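Local coordinates for putative polysaccharide biosynthesis protein with aminopeptidase-like domain (Clostridium acetobutylicum, PDB 3K9T) that binds one zinc ion per subunit and probably takes part in the biosynthesis of modified polysaccharides, without expected peptidase activity, at residues H117-P120 and G121-D124. Residues are numbered along the deposited sequence; the frame is centred on the assembly and turned at random.
Sequences HTIP and GNKD
I119 and N122 meet at the two ends of a type I beta turn, their CA atoms 5.5 Å apart. P120 and G121 hold the two central positions, and the turn is closed by a bond in which N122 N donates to I119 O over 2.9 Å with an N-H...O angle of 156°. The donor stands well above the carbonyl plane rather than on a lone pair.

Across this closure the two side chains pass at a slant. The gamma-methyl branch of I119 does the touching: CG2 lies 3.9 Å from N122 ND2 and 4.1 Å from N122 CB, a van der Waals contact between a methyl and the amide-bearing arm. In I119, CG2 is turned anti to the backbone N, which places it beside the carbonyl carbon, where it can reach the N122 side chain. P120 directs its CB away from 121-124 overall, and its side chain touches Q143 of helix 143-147. K123 follows the turn back, its CG 3.3 Å from P120 O; beyond, the chain bends.

This turn belongs to the insert region, in the loop between strands 116-117 and 139-140. I119 also packs on P127 and T326, and its side chain lies about 7 Å from that of the zinc ligand H325. Chemically, one backbone hydrogen bond closes the turn, while the methyl lies against the amide nitrogen with no polar bond between the two side chains. K123 and T118 both bond residues of helix 143-147, K123 NZ to N144 OD1 and T118 OG1 to Q143 OE1, so polar side chains join the loop to that helix.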
ATOM      1  N   HIS A 117     -49.137   9.456   3.047  1.00 27.86           N
ATOM      2  CA  HIS A 117     -47.758   9.111   3.463  1.00 26.16           C
ATOM      3  C   HIS A 117     -47.176  10.144   4.411  1.00 26.35           C
ATOM      4  O   HIS A 117     -47.193  11.331   4.111  1.00 30.70           O
ATOM      5  CB  HIS A 117     -46.859   8.936   2.232  1.00 25.17           C
ATOM      6  CG  HIS A 117     -47.424   7.966   1.245  1.00 28.96           C
ATOM      7  ND1 HIS A 117     -48.491   8.284   0.426  1.00 33.30           N
ATOM      8  CD2 HIS A 117     -47.136   6.665   1.005  1.00 27.29           C
ATOM      9  CE1 HIS A 117     -48.820   7.225  -0.292  1.00 30.46           C
ATOM     10  NE2 HIS A 117     -48.011   6.233   0.037  1.00 29.48           N
ATOM     11  N   THR A 118     -46.661   9.672   5.544  1.00 26.70           N
ATOM     12  CA  THR A 118     -46.048  10.502   6.581  1.00 27.16           C
ATOM     13  C   THR A 118     -44.672   9.943   6.980  1.00 28.02           C
ATOM     14  O   THR A 118     -44.209   8.935   6.423  1.00 27.58           O
ATOM     15  CB  THR A 118     -46.938  10.565   7.851  1.00 28.04           C
ATOM     16  OG1 THR A 118     -47.126   9.250   8.371  1.00 26.57           O
ATOM     17  CG2 THR A 118     -48.296  11.168   7.553  1.00 25.85           C
ATOM     18  N   ILE A 119     -43.999  10.627   7.905  1.00 28.66           N
ATOM     19  CA  ILE A 119     -42.697  10.164   8.451  1.00 27.61           C
ATOM     20  C   ILE A 119     -42.879  10.176   9.974  1.00 28.05           C
ATOM     21  O   ILE A 119     -42.708  11.216  10.644  1.00 26.34           O
ATOM     22  CB  ILE A 119     -41.490  11.015   7.995  1.00 25.81           C
ATOM     23  CG1 ILE A 119     -41.388  11.037   6.463  1.00 28.73           C
ATOM     24  CG2 ILE A 119     -40.199  10.468   8.571  1.00 15.17           C
ATOM     25  CD1 ILE A 119     -40.580  12.214   5.921  1.00 23.83           C
ATOM     26  N   PRO A 120     -43.291   9.020  10.518  1.00 27.82           N
ATOM     27  CA  PRO A 120     -43.602   8.896  11.949  1.00 26.89           C
ATOM     28  C   PRO A 120     -42.471   9.342  12.864  1.00 26.16           C
ATOM     29  O   PRO A 120     -42.731   9.896  13.951  1.00 30.87           O
ATOM     30  CB  PRO A 120     -43.872   7.397  12.113  1.00 25.22           C
ATOM     31  CG  PRO A 120     -44.356   6.959  10.795  1.00 24.75           C
ATOM     32  CD  PRO A 120     -43.642   7.795   9.772  1.00 26.45           C
ATOM     33  N   GLY A 121     -41.242   9.090  12.439  1.00 22.58           N
ATOM     34  CA  GLY A 121     -40.061   9.465  13.185  1.00 25.00           C
ATOM     35  C   GLY A 121     -39.711  10.948  13.172  1.00 29.70           C
ATOM     36  O   GLY A 121     -38.844  11.380  13.932  1.00 33.03           O
ATOM     37  N   ASN A 122     -40.341  11.725  12.290  1.00 31.28           N
ATOM     38  CA  ASN A 122     -40.077  13.172  12.172  1.00 30.19           C
ATOM     39  C   ASN A 122     -41.409  13.784  11.875  1.00 28.52           C
ATOM     40  O   ASN A 122     -41.734  14.093  10.731  1.00 29.44           O
ATOM     41  CB  ASN A 122     -39.078  13.483  11.059  1.00 30.27           C
ATOM     42  CG  ASN A 122     -37.678  12.959  11.363  1.00 32.14           C
ATOM     43  OD1 ASN A 122     -36.830  13.676  11.900  1.00 32.40           O
ATOM     44  ND2 ASN A 122     -37.441  11.697  11.039  1.00 33.51           N
ATOM     45  N   LYS A 123     -42.171  13.956  12.940  1.00 27.10           N
ATOM     46  CA  LYS A 123     -43.595  14.232  12.843  1.00 29.26           C
ATOM     47  C   LYS A 123     -43.985  15.532  12.163  1.00 26.91           C
ATOM     48  O   LYS A 123     -45.157  15.810  11.959  1.00 25.43           O
ATOM     49  CB  LYS A 123     -44.228  14.122  14.241  1.00 30.46           C
ATOM     50  CG  LYS A 123     -44.116  12.708  14.856  1.00 34.48           C
ATOM     51  CD  LYS A 123     -45.225  12.447  15.865  1.00 40.18           C
ATOM     52  CE  LYS A 123     -45.017  13.263  17.114  1.00 46.04           C
ATOM     53  NZ  LYS A 123     -46.297  13.685  17.728  1.00 48.29           N
ATOM     54  N   ASP A 124     -42.975  16.287  11.775  1.00 27.66           N
ATOM     55  CA  ASP A 124     -43.118  17.580  11.139  1.00 29.22           C
ATOM     56  C   ASP A 124     -42.640  17.603   9.662  1.00 27.87           C
ATOM     57  O   ASP A 124     -42.568  18.669   9.062  1.00 27.04           O
ATOM     58  CB  ASP A 124     -42.274  18.563  11.939  1.00 30.09           C
ATOM     59  CG  ASP A 124     -40.765  18.084  12.110  1.00 44.57           C
ATOM     60  OD1 ASP A 124     -40.457  16.844  12.207  1.00 32.52           O
ATOM     61  OD2 ASP A 124     -39.883  18.987  12.179  1.00 62.61           O
TER